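Local structure of Two-component system sensor histidine kinase (Bacteroides thetaiotaomicron, 3OTT) at residues R90-Y94 and V648-T652; I15-A19 and T51-F55; N491-I495 and K507-L513; K517-Y521 and W531-H535. The protein probably senses saccharides outside the cell, through this extracellular region of two beta-propellers and a beta-sandwich, and signals to histidine kinase and DNA-binding parts of the same polypeptide. The contacts are given in a common frame with arbitrary orientation. Numbering follows the deposited sequence.

Interaction 1 (R90-Y94 and V648-T652)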
loop_
_atom_site.group_PDB
_atom_site.type_symbol
_atom_site.label_atom_id
_atom_site.label_comp_id
_atom_site.label_asym_id
_atom_site.label_seq_id
_atom_site.Cartn_x
_atom_site.Cartn_y
_atom_site.Cartn_z
ATOM N N ARG B 90 -10.290 -10.269 23.765
ATOM C CA ARG B 90 -11.253 -11.081 23.019
ATOM C C ARG B 90 -11.823 -12.131 23.958
ATOM O O ARG B 90 -13.015 -12.383 23.960
ATOM C CB ARG B 90 -10.650 -11.796 21.792
ATOM C CG ARG B 90 -10.319 -10.840 20.692
ATOM C CD ARG B 90 -9.658 -11.561 19.511
ATOM N NE ARG B 90 -9.167 -10.508 18.608
ATOM C CZ ARG B 90 -9.886 -9.962 17.639
ATOM N NH1 ARG B 90 -11.135 -10.415 17.404
ATOM N NH2 ARG B 90 -9.350 -9.006 16.884
ATOM N N ALA B 91 -10.977 -12.753 24.744
ATOM C CA ALA B 91 -11.488 -13.745 25.681
ATOM C C ALA B 91 -12.057 -13.087 26.953
ATOM O O ALA B 91 -12.832 -13.698 27.664
ATOM C CB ALA B 91 -10.396 -14.811 26.036
ATOM N N ASP B 92 -11.705 -11.826 27.225
ATOM C CA ASP B 92 -12.069 -11.191 28.495
ATOM C C ASP B 92 -11.494 -11.910 29.744
ATOM O O ASP B 92 -12.217 -12.135 30.707
ATOM C CB ASP B 92 -13.617 -10.953 28.565
ATOM C CG ASP B 92 -14.053 -10.279 29.865
ATOM O OD1 ASP B 92 -13.308 -9.456 30.452
ATOM O OD2 ASP B 92 -15.137 -10.610 30.358
ATOM N N ARG B 93 -10.183 -12.198 29.725
ATOM C CA ARG B 93 -9.446 -12.848 30.787
ATOM C C ARG B 93 -8.039 -12.217 30.898
ATOM O O ARG B 93 -7.419 -11.941 29.845
ATOM C CB ARG B 93 -9.201 -14.340 30.435
ATOM C CG ARG B 93 -10.420 -15.101 29.921
ATOM C CD ARG B 93 -11.216 -15.931 30.957
ATOM N NE ARG B 93 -11.276 -15.400 32.322
ATOM C CZ ARG B 93 -10.874 -16.069 33.419
ATOM N NH1 ARG B 93 -10.346 -17.296 33.332
ATOM N NH2 ARG B 93 -10.970 -15.504 34.622
ATOM N N TYR B 94 -7.524 -12.070 32.118
ATOM C CA TYR B 94 -6.111 -11.722 32.336
ATOM C C TYR B 94 -5.313 -12.987 32.095
ATOM O O TYR B 94 -5.691 -14.027 32.587
ATOM C CB TYR B 94 -5.865 -11.148 33.760
ATOM C CG TYR B 94 -6.418 -9.757 33.829
ATOM C CD1 TYR B 94 -5.666 -8.698 33.399
ATOM C CD2 TYR B 94 -7.736 -9.515 34.229
ATOM C CE1 TYR B 94 -6.172 -7.385 33.404
ATOM C CE2 TYR B 94 -8.265 -8.233 34.229
ATOM C CZ TYR B 94 -7.471 -7.155 33.800
ATOM O OH TYR B 94 -7.932 -5.853 33.804
ATOM N N VAL B 648 -22.444 -9.437 33.479
ATOM C CA VAL B 648 -21.704 -10.722 33.514
ATOM C C VAL B 648 -20.704 -10.907 32.352
ATOM O O VAL B 648 -20.999 -10.555 31.194
ATOM C CB VAL B 648 -22.636 -11.972 33.570
ATOM C CG1 VAL B 648 -23.320 -12.098 34.977
ATOM C CG2 VAL B 648 -23.667 -11.958 32.427
ATOM N N SER B 649 -19.546 -11.494 32.643
ATOM C CA SER B 649 -18.549 -11.698 31.571
ATOM C C SER B 649 -17.654 -12.845 31.939
ATOM O O SER B 649 -17.643 -13.266 33.092
ATOM C CB SER B 649 -17.687 -10.417 31.363
ATOM O OG SER B 649 -16.952 -10.150 32.571
ATOM N N PRO B 650 -16.875 -13.347 30.968
ATOM C CA PRO B 650 -16.015 -14.478 31.323
ATOM C C PRO B 650 -15.111 -14.129 32.512
ATOM O O PRO B 650 -14.732 -14.982 33.262
ATOM C CB PRO B 650 -15.197 -14.711 30.044
ATOM C CG PRO B 650 -16.022 -14.191 28.934
ATOM C CD PRO B 650 -16.796 -13.007 29.528
ATOM N N ARG B 651 -14.813 -12.848 32.701
ATOM C CA ARG B 651 -13.917 -12.474 33.797
ATOM C C ARG B 651 -14.509 -12.823 35.176
ATOM O O ARG B 651 -13.782 -13.071 36.126
ATOM C CB ARG B 651 -13.626 -10.965 33.714
ATOM C CG ARG B 651 -12.479 -10.518 34.561
ATOM C CD ARG B 651 -12.246 -9.033 34.357
ATOM N NE ARG B 651 -13.435 -8.214 34.565
ATOM C CZ ARG B 651 -13.857 -7.768 35.754
ATOM N NH1 ARG B 651 -13.197 -8.048 36.866
ATOM N NH2 ARG B 651 -14.958 -7.027 35.824
ATOM N N THR B 652 -15.832 -12.775 35.289
ATOM C CA THR B 652 -16.480 -13.000 36.582
ATOM C C THR B 652 -17.323 -14.264 36.627
ATOM O O THR B 652 -17.743 -14.630 37.704
ATOM C CB THR B 652 -17.384 -11.796 37.035
ATOM O OG1 THR B 652 -18.469 -11.642 36.118
ATOM C CG2 THR B 652 -16.620 -10.505 37.092
HETATM O O HOH W 1 -14.275 -7.702 32.156
#
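This is a domain interface between the first beta-propeller and the C-terminal beta-sandwich. The 90-94 segment leads into strand 93-94, the outermost strand of blade 67-94. D92 and R93 both face N88, which makes a G1 beta bulge, and D92 has the positive phi (60°) of that motif. The partner is a beta turn after strand 646-648, closed by T652 N to S649 O at 2.9 Å. The bulge aims the D92 side chain at this turn. R651 N donates to D92 OD2 at 3.3 Å, although the place of OD2 is less certain because it crowds S649. P650 packs on the backbone next to it, with P650 CG 3.5 Å from A91 O. Strand residue Y94 adds a ring-edge contact, Y94 CE2 to R651 CD at 4.1 Å. Y87 OH also bonds D92 OD1 within the blade. R651 NH1 bonds T56 OG1, just after the neighbouring blade's last strand, which ties the sandwich turn to the propeller. The two charges form no salt bridge, since D92 OD1 and R651 NE are 4.3 Å apart. Water 1 spans that gap, donating to D92 OD1 at 2.6 Å and accepting from R651 NE at 2.6 Å.

Interaction 2 (I15-A19 and T51-F55); sequences IYLGA and TQQHF
T51 lays its methyl over the side chains of I15 and L17. With chi1 in p, T51 CG2 lies 3.9 Å from I15 CG2, 3.8 Å from L17 CD2 and 3.9 Å from Y16 O. The 15-19 segment is extended through L17 and turns at A19, which has left-handed angles (55/35). The end-to-end directions are 30° apart, and the nearest CA atoms, those of L17 and T51, are 6.3 Å apart. The two backbones are not paired; the contact is van der Waals packing. T51 and Q53 both point toward the linker, while Q52 points away. Beyond G18, A19 CB lies 3.5 Å from Q53 OE1 and 4.0 Å from F55 CZ. Q53 (chi1 p, chi2 t) donates NE2 to F55 O at 2.9 Å. L17 also touches I37 and S39 of the same blade as T51. This is the packing of an interblade crossover in a beta-propeller: the linker leaves edge strand 13-15 of the closing blade and passes the outer strand of blade 24-53.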
loop_
_atom_site.group_PDB
_atom_site.type_symbol
_atom_site.label_atom_id
_atom_site.label_comp_id
_atom_site.label_asym_id
_atom_site.label_seq_id
_atom_site.Cartn_x
_atom_site.Cartn_y
_atom_site.Cartn_z
ATOM N N ILE B 15 -16.192 12.985 30.133
ATOM C CA ILE B 15 -16.496 11.611 30.515
ATOM C C ILE B 15 -15.769 11.241 31.853
ATOM O O ILE B 15 -14.557 11.471 31.997
ATOM C CB ILE B 15 -16.023 10.652 29.360
ATOM C CG1 ILE B 15 -16.805 10.951 28.049
ATOM C CG2 ILE B 15 -16.082 9.215 29.839
ATOM C CD1 ILE B 15 -16.021 10.628 26.779
ATOM N N TYR B 16 -16.519 10.714 32.808
ATOM C CA TYR B 16 -16.057 10.358 34.173
ATOM C C TYR B 16 -16.229 8.865 34.392
ATOM O O TYR B 16 -17.204 8.252 33.947
ATOM C CB TYR B 16 -16.863 11.136 35.236
ATOM C CG TYR B 16 -16.683 12.606 34.976
ATOM C CD1 TYR B 16 -15.486 13.234 35.346
ATOM C CD2 TYR B 16 -17.632 13.344 34.240
ATOM C CE1 TYR B 16 -15.246 14.585 35.069
ATOM C CE2 TYR B 16 -17.385 14.726 33.937
ATOM C CZ TYR B 16 -16.152 15.326 34.385
ATOM O OH TYR B 16 -15.826 16.647 34.138
ATOM N N LEU B 17 -15.287 8.287 35.107
ATOM C CA LEU B 17 -15.235 6.863 35.273
ATOM C C LEU B 17 -15.884 6.472 36.590
ATOM O O LEU B 17 -15.906 7.257 37.535
ATOM C CB LEU B 17 -13.778 6.380 35.259
ATOM C CG LEU B 17 -12.956 6.757 34.030
ATOM C CD1 LEU B 17 -11.500 6.419 34.254
ATOM C CD2 LEU B 17 -13.490 6.115 32.755
ATOM N N GLY B 18 -16.374 5.241 36.675
ATOM C CA GLY B 18 -16.916 4.757 37.949
ATOM C C GLY B 18 -15.796 4.288 38.857
ATOM O O GLY B 18 -14.625 4.588 38.603
ATOM N N ALA B 19 -16.162 3.564 39.907
ATOM C CA ALA B 19 -15.224 2.891 40.791
ATOM C C ALA B 19 -14.123 3.777 41.428
ATOM O O ALA B 19 -12.992 3.293 41.610
ATOM C CB ALA B 19 -14.589 1.659 40.043
ATOM N N THR B 51 -19.127 3.944 30.395
ATOM C CA THR B 51 -17.892 3.309 30.756
ATOM C C THR B 51 -18.130 1.948 31.378
ATOM O O THR B 51 -19.152 1.710 32.006
ATOM C CB THR B 51 -17.041 4.186 31.698
ATOM O OG1 THR B 51 -17.725 4.333 32.949
ATOM C CG2 THR B 51 -16.816 5.565 31.088
ATOM N N GLN B 52 -17.174 1.055 31.219
ATOM C CA GLN B 52 -17.281 -0.261 31.817
ATOM C C GLN B 52 -15.911 -0.713 32.381
ATOM O O GLN B 52 -14.873 -0.641 31.704
ATOM C CB GLN B 52 -17.808 -1.267 30.748
ATOM C CG GLN B 52 -18.059 -2.664 31.260
ATOM C CD GLN B 52 -18.577 -3.614 30.154
ATOM O OE1 GLN B 52 -18.066 -4.711 29.959
ATOM N NE2 GLN B 52 -19.563 -3.169 29.428
ATOM N N GLN B 53 -15.924 -1.211 33.614
ATOM C CA GLN B 53 -14.673 -1.546 34.274
ATOM C C GLN B 53 -14.240 -2.942 33.922
ATOM O O GLN B 53 -15.070 -3.796 33.677
ATOM C CB GLN B 53 -14.738 -1.353 35.794
ATOM C CG GLN B 53 -15.534 -2.396 36.582
ATOM C CD GLN B 53 -15.597 -1.977 38.034
ATOM O OE1 GLN B 53 -16.223 -0.978 38.343
ATOM N NE2 GLN B 53 -14.879 -2.674 38.917
ATOM N N HIS B 54 -12.932 -3.180 33.891
ATOM C CA HIS B 54 -12.473 -4.566 33.635
ATOM C C HIS B 54 -11.533 -5.100 34.701
ATOM O O HIS B 54 -10.547 -5.705 34.407
ATOM C CB HIS B 54 -11.871 -4.655 32.250
ATOM C CG HIS B 54 -12.859 -4.323 31.178
ATOM N ND1 HIS B 54 -13.645 -5.291 30.570
ATOM C CD2 HIS B 54 -13.261 -3.144 30.667
ATOM C CE1 HIS B 54 -14.449 -4.716 29.696
ATOM N NE2 HIS B 54 -14.248 -3.415 29.742
ATOM N N PHE B 55 -11.867 -4.831 35.955
ATOM C CA PHE B 55 -11.063 -5.219 37.092
ATOM C C PHE B 55 -12.009 -5.432 38.263
ATOM O O PHE B 55 -13.141 -4.945 38.241
ATOM C CB PHE B 55 -10.005 -4.144 37.405
ATOM C CG PHE B 55 -10.564 -2.791 37.697
ATOM C CD1 PHE B 55 -11.028 -2.464 38.969
ATOM C CD2 PHE B 55 -10.613 -1.842 36.720
ATOM C CE1 PHE B 55 -11.521 -1.172 39.245
ATOM C CE2 PHE B 55 -11.126 -0.557 36.953
ATOM C CZ PHE B 55 -11.588 -0.225 38.221
#

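Interaction 3 (N491-I495 and K507-L513); sequences NNKGI and KLFADEL
This contact is a beta-strand pairing between strands 495-499 and 504-508, at the outer edge of blade 474-508 in the second beta-propeller. I495 and L508 form an antiparallel hydrogen-bonded pair, CA-CA 5.6 Å: I495 N to L508 O is 3.1 Å and L508 N to I495 O is 2.9 Å. Their side chains share one face of the sheet, where both touch W486. After L508 the chain turns at F509 (phi 63°, psi 24°) and closes a loop with L513 N to F509 O at 2.9 Å. L513 O thereby accepts a hydrogen bond from G494 N at 2.9 Å. G494 has phi 74° and psi -167° and lies 3.8 Å, CA to CA, from A510; a side chain there would run into L508 O. I495, chi1 in p, puts CG1 4.4 Å from F509 CD2, at the ring edge. L513 also packs on V532, F534 and M539 of the next blade. K507 (chi1 and chi2 t, chi3 and chi4 m) reaches back to the 492-493 loop; NZ also bonds S470 OG. N492 OD1 accepts from K493 N at 2.8 Å and from K507 NZ at 3.1 Å, and K507 NZ donates to K493 O at 2.9 Å.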
loop_
_atom_site.group_PDB
_atom_site.type_symbol
_atom_site.label_atom_id
_atom_site.label_comp_id
_atom_site.label_asym_id
_atom_site.label_seq_id
_atom_site.Cartn_x
_atom_site.Cartn_y
_atom_site.Cartn_z
ATOM N N ASN B 491 -13.767 24.167 -27.124
ATOM C CA ASN B 491 -13.315 25.551 -27.510
ATOM C C ASN B 491 -13.928 26.090 -28.823
ATOM O O ASN B 491 -13.249 26.364 -29.799
ATOM C CB ASN B 491 -11.768 25.713 -27.469
ATOM C CG ASN B 491 -11.327 27.213 -27.424
ATOM O OD1 ASN B 491 -11.935 28.040 -26.706
ATOM N ND2 ASN B 491 -10.298 27.567 -28.214
ATOM N N ASN B 492 -15.251 26.219 -28.797
ATOM C CA ASN B 492 -16.084 26.600 -29.937
ATOM C C ASN B 492 -17.023 27.733 -29.485
ATOM O O ASN B 492 -16.861 28.273 -28.391
ATOM C CB ASN B 492 -16.920 25.383 -30.364
ATOM C CG ASN B 492 -17.305 25.412 -31.862
ATOM O OD1 ASN B 492 -18.197 26.148 -32.277
ATOM N ND2 ASN B 492 -16.634 24.592 -32.652
ATOM N N LYS B 493 -18.020 28.059 -30.285
ATOM C CA LYS B 493 -18.950 29.151 -29.949
ATOM C C LYS B 493 -20.369 28.568 -29.970
ATOM O O LYS B 493 -20.756 27.942 -30.937
ATOM C CB LYS B 493 -18.820 30.328 -30.972
ATOM C CG LYS B 493 -17.339 30.787 -31.261
ATOM C CD LYS B 493 -17.147 32.185 -31.961
ATOM C CE LYS B 493 -17.672 32.242 -33.421
ATOM N NZ LYS B 493 -16.596 32.340 -34.533
ATOM N N GLY B 494 -21.134 28.771 -28.918
ATOM C CA GLY B 494 -22.478 28.260 -28.871
ATOM C C GLY B 494 -22.474 26.740 -28.638
ATOM O O GLY B 494 -21.431 26.142 -28.276
ATOM N N ILE B 495 -23.633 26.132 -28.846
ATOM C CA ILE B 495 -23.812 24.662 -28.822
ATOM C C ILE B 495 -24.668 24.260 -30.029
ATOM O O ILE B 495 -25.458 25.041 -30.552
ATOM C CB ILE B 495 -24.426 24.118 -27.438
ATOM C CG1 ILE B 495 -25.772 24.746 -27.157
ATOM C CG2 ILE B 495 -23.455 24.338 -26.200
ATOM C CD1 ILE B 495 -26.456 24.162 -25.884
ATOM N N LYS B 507 -26.726 25.871 -34.996
ATOM C CA LYS B 507 -25.817 26.415 -33.998
ATOM C C LYS B 507 -26.556 27.443 -33.220
ATOM O O LYS B 507 -26.948 28.419 -33.816
ATOM C CB LYS B 507 -24.611 27.099 -34.659
ATOM C CG LYS B 507 -23.683 27.813 -33.659
ATOM C CD LYS B 507 -22.518 28.554 -34.374
ATOM C CE LYS B 507 -21.400 27.622 -34.798
ATOM N NZ LYS B 507 -20.842 26.937 -33.609
ATOM N N LEU B 508 -26.713 27.265 -31.899
ATOM C CA LEU B 508 -27.472 28.216 -31.084
ATOM C C LEU B 508 -26.676 28.888 -29.929
ATOM O O LEU B 508 -25.705 28.347 -29.461
ATOM C CB LEU B 508 -28.714 27.538 -30.515
ATOM C CG LEU B 508 -29.844 27.175 -31.504
ATOM C CD1 LEU B 508 -30.685 26.135 -30.802
ATOM C CD2 LEU B 508 -30.670 28.398 -31.953
ATOM N N PHE B 509 -27.096 30.093 -29.521
ATOM C CA PHE B 509 -26.483 30.839 -28.412
ATOM C C PHE B 509 -25.023 31.224 -28.657
ATOM O O PHE B 509 -24.270 31.425 -27.709
ATOM C CB PHE B 509 -26.714 30.080 -27.061
ATOM C CG PHE B 509 -28.152 29.575 -26.909
ATOM C CD1 PHE B 509 -29.212 30.471 -26.855
ATOM C CD2 PHE B 509 -28.450 28.197 -26.940
ATOM C CE1 PHE B 509 -30.551 30.002 -26.750
ATOM C CE2 PHE B 509 -29.763 27.729 -26.818
ATOM C CZ PHE B 509 -30.811 28.626 -26.747
ATOM N N ALA B 510 -24.617 31.310 -29.926
ATOM C CA ALA B 510 -23.262 31.726 -30.260
ATOM C C ALA B 510 -23.068 33.228 -30.015
ATOM O O ALA B 510 -21.945 33.711 -29.968
ATOM C CB ALA B 510 -22.892 31.350 -31.758
ATOM N N ASP B 511 -24.164 33.952 -29.879
ATOM C CA ASP B 511 -24.093 35.381 -29.656
ATOM C C ASP B 511 -23.487 35.706 -28.273
ATOM O O ASP B 511 -22.702 36.630 -28.141
ATOM C CB ASP B 511 -25.471 36.040 -29.907
ATOM C CG ASP B 511 -26.584 35.521 -28.964
ATOM O OD1 ASP B 511 -26.428 34.442 -28.301
ATOM O OD2 ASP B 511 -27.639 36.208 -28.897
ATOM N N GLU B 512 -23.800 34.890 -27.271
ATOM C CA GLU B 512 -23.296 35.061 -25.928
ATOM C C GLU B 512 -22.197 34.051 -25.573
ATOM O O GLU B 512 -21.179 34.415 -24.972
ATOM C CB GLU B 512 -24.480 34.933 -24.948
ATOM C CG GLU B 512 -24.143 35.342 -23.526
ATOM C CD GLU B 512 -25.378 35.581 -22.621
ATOM O OE1 GLU B 512 -26.536 35.658 -23.127
ATOM O OE2 GLU B 512 -25.153 35.703 -21.388
ATOM N N LEU B 513 -22.383 32.771 -25.928
ATOM C CA LEU B 513 -21.417 31.766 -25.538
ATOM C C LEU B 513 -20.164 31.761 -26.423
ATOM O O LEU B 513 -19.998 30.895 -27.260
ATOM C CB LEU B 513 -22.079 30.420 -25.537
ATOM C CG LEU B 513 -23.156 30.122 -24.490
ATOM C CD1 LEU B 513 -23.750 28.754 -24.891
ATOM C CD2 LEU B 513 -22.581 30.049 -23.117
#

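Interaction 4 (K517-Y521 and W531-H535)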
loop_
_atom_site.group_PDB
_atom_site.type_symbol
_atom_site.label_atom_id
_atom_site.label_comp_id
_atom_site.label_asym_id
_atom_site.label_seq_id
_atom_site.Cartn_x
_atom_site.Cartn_y
_atom_site.Cartn_z
ATOM N N LYS B 517 -16.638 33.473 -22.848
ATOM C CA LYS B 517 -17.766 32.670 -22.399
ATOM C C LYS B 517 -17.966 31.397 -23.230
ATOM O O LYS B 517 -19.061 30.852 -23.301
ATOM C CB LYS B 517 -19.040 33.522 -22.259
ATOM C CG LYS B 517 -18.938 34.467 -21.093
ATOM C CD LYS B 517 -19.981 35.532 -21.130
ATOM C CE LYS B 517 -21.302 34.994 -20.658
ATOM N NZ LYS B 517 -22.062 36.071 -19.968
ATOM N N SER B 518 -16.893 30.966 -23.873
ATOM C CA SER B 518 -16.882 29.705 -24.608
ATOM C C SER B 518 -17.254 28.540 -23.663
ATOM O O SER B 518 -16.664 28.398 -22.608
ATOM C CB SER B 518 -15.522 29.479 -25.242
ATOM O OG SER B 518 -15.468 28.208 -25.830
ATOM N N PRO B 519 -18.253 27.740 -24.031
ATOM C CA PRO B 519 -18.800 26.705 -23.125
ATOM C C PRO B 519 -17.874 25.534 -22.970
ATOM O O PRO B 519 -17.161 25.211 -23.897
ATOM C CB PRO B 519 -20.099 26.224 -23.832
ATOM C CG PRO B 519 -20.020 26.704 -25.259
ATOM C CD PRO B 519 -18.923 27.759 -25.362
ATOM N N ASN B 520 -17.906 24.886 -21.819
ATOM C CA ASN B 520 -17.116 23.689 -21.652
ATOM C C ASN B 520 -17.829 22.634 -20.800
ATOM O O ASN B 520 -17.213 21.674 -20.412
ATOM C CB ASN B 520 -15.731 24.007 -21.047
ATOM C CG ASN B 520 -15.823 24.281 -19.547
ATOM O OD1 ASN B 520 -16.694 25.046 -19.110
ATOM N ND2 ASN B 520 -14.962 23.615 -18.745
ATOM N N TYR B 521 -19.121 22.794 -20.554
ATOM C CA TYR B 521 -19.859 21.798 -19.829
ATOM C C TYR B 521 -21.313 21.853 -20.176
ATOM O O TYR B 521 -21.893 22.938 -20.304
ATOM C CB TYR B 521 -19.725 21.939 -18.291
ATOM C CG TYR B 521 -19.813 20.581 -17.616
ATOM C CD1 TYR B 521 -21.043 20.012 -17.289
ATOM C CD2 TYR B 521 -18.643 19.839 -17.322
ATOM C CE1 TYR B 521 -21.115 18.706 -16.709
ATOM C CE2 TYR B 521 -18.708 18.575 -16.736
ATOM C CZ TYR B 521 -19.941 18.005 -16.424
ATOM O OH TYR B 521 -19.995 16.728 -15.817
ATOM N N TRP B 531 -28.298 22.991 -18.918
ATOM C CA TRP B 531 -27.347 23.822 -18.205
ATOM C C TRP B 531 -26.010 23.793 -18.942
ATOM O O TRP B 531 -25.446 22.687 -19.199
ATOM C CB TRP B 531 -27.223 23.323 -16.755
ATOM C CG TRP B 531 -28.496 23.560 -15.970
ATOM C CD1 TRP B 531 -29.588 22.795 -15.974
ATOM C CD2 TRP B 531 -28.787 24.682 -15.128
ATOM N NE1 TRP B 531 -30.573 23.334 -15.154
ATOM C CE2 TRP B 531 -30.099 24.503 -14.629
ATOM C CE3 TRP B 531 -28.058 25.827 -14.741
ATOM C CZ2 TRP B 531 -30.697 25.401 -13.724
ATOM C CZ3 TRP B 531 -28.641 26.719 -13.869
ATOM C CH2 TRP B 531 -29.954 26.506 -13.360
ATOM N N VAL B 532 -25.522 24.989 -19.304
ATOM C CA VAL B 532 -24.222 25.153 -19.948
ATOM C C VAL B 532 -23.216 25.851 -19.004
ATOM O O VAL B 532 -23.500 26.883 -18.380
ATOM C CB VAL B 532 -24.324 25.945 -21.294
ATOM C CG1 VAL B 532 -22.936 25.920 -22.087
ATOM C CG2 VAL B 532 -25.423 25.372 -22.216
ATOM N N GLY B 533 -22.027 25.285 -18.893
ATOM C CA GLY B 533 -21.028 25.834 -18.004
ATOM C C GLY B 533 -20.021 26.539 -18.867
ATOM O O GLY B 533 -19.673 26.059 -19.967
ATOM N N PHE B 534 -19.600 27.702 -18.393
ATOM C CA PHE B 534 -18.495 28.423 -18.962
ATOM C C PHE B 534 -17.671 29.045 -17.823
ATOM O O PHE B 534 -18.028 28.949 -16.617
ATOM C CB PHE B 534 -18.988 29.505 -19.953
ATOM C CG PHE B 534 -20.059 30.426 -19.402
ATOM C CD1 PHE B 534 -19.718 31.573 -18.693
ATOM C CD2 PHE B 534 -21.411 30.172 -19.643
ATOM C CE1 PHE B 534 -20.699 32.451 -18.197
ATOM C CE2 PHE B 534 -22.418 31.054 -19.169
ATOM C CZ PHE B 534 -22.058 32.170 -18.431
ATOM N N HIS B 535 -16.587 29.701 -18.208
ATOM C CA HIS B 535 -15.711 30.365 -17.255
ATOM C C HIS B 535 -16.444 31.383 -16.419
ATOM O O HIS B 535 -16.777 32.444 -16.912
ATOM C CB HIS B 535 -14.461 30.975 -17.951
ATOM C CG HIS B 535 -13.382 29.968 -18.184
ATOM N ND1 HIS B 535 -13.547 28.883 -19.031
ATOM C CD2 HIS B 535 -12.148 29.835 -17.641
ATOM C CE1 HIS B 535 -12.453 28.141 -19.016
ATOM N NE2 HIS B 535 -11.581 28.708 -18.193
HETATM O O HOH W 2 -15.604 30.086 -20.942
#
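A classic beta bulge interrupts this hairpin: N520 and Y521 both face the single residue G533. G533 O takes a short, straight hydrogen bond from N520 N at 2.8 Å and a weak one from Y521 N at 3.4 Å. In return G533 N donates to Y521 O at 2.7 Å. The extra residue sits at N520, whose psi of 13° departs from the extended form. The short axes of strands 519-521 and 531-534 pass at 4.6 Å with 116° between their directions, far from ideal antiparallel. Two CA-H...O contacts supplement the pairing: P519 CA to G533 O at 3.3 Å and V532 CA to Y521 O at 3.2 Å. There is little room at G533, since a side chain would be tight against Y521 CB. Side-chain packing flanks the bonds on the P519 side. P519 CB meets V532 CG1 at 3.3 Å, and K517 lies along the F534 ring, with CB over one face and CE 3.6 Å from F534 CE1. At the open end, water 2 joins S518 O (2.6 Å) to H535 N (2.9 Å), and lies 3.1 Å from H535 ND1. The two strands are the first pair of blade 519-552 in the second beta-propeller. V532 and F534 pack on strand 537-542, the third strand of the blade, while Y521 rests on strand 561-567, the first strand of the next blade.

Overall arrangement
Interactions 1 and 2 lie on the first propeller, and interactions 3 and 4 on the second, across the chain's centre. Interaction 1 is a surface contact between domains, polar and partly water-mediated. Interaction 2 packs a linker between blades, without hydrogen bonds between its segments. The two touch: Y94 OH approaches H54 O at 2.7 Å, a probable hydrogen bond, so adjacent blades meet beside the sandwich. Interactions 3 and 4 rest on backbone strand pairing in consecutive blades, and their centres are only about 9 Å apart. S518 OG probably bonds N492 O at 2.9 Å between them. Interaction 4 involves more buried residues than interaction 3.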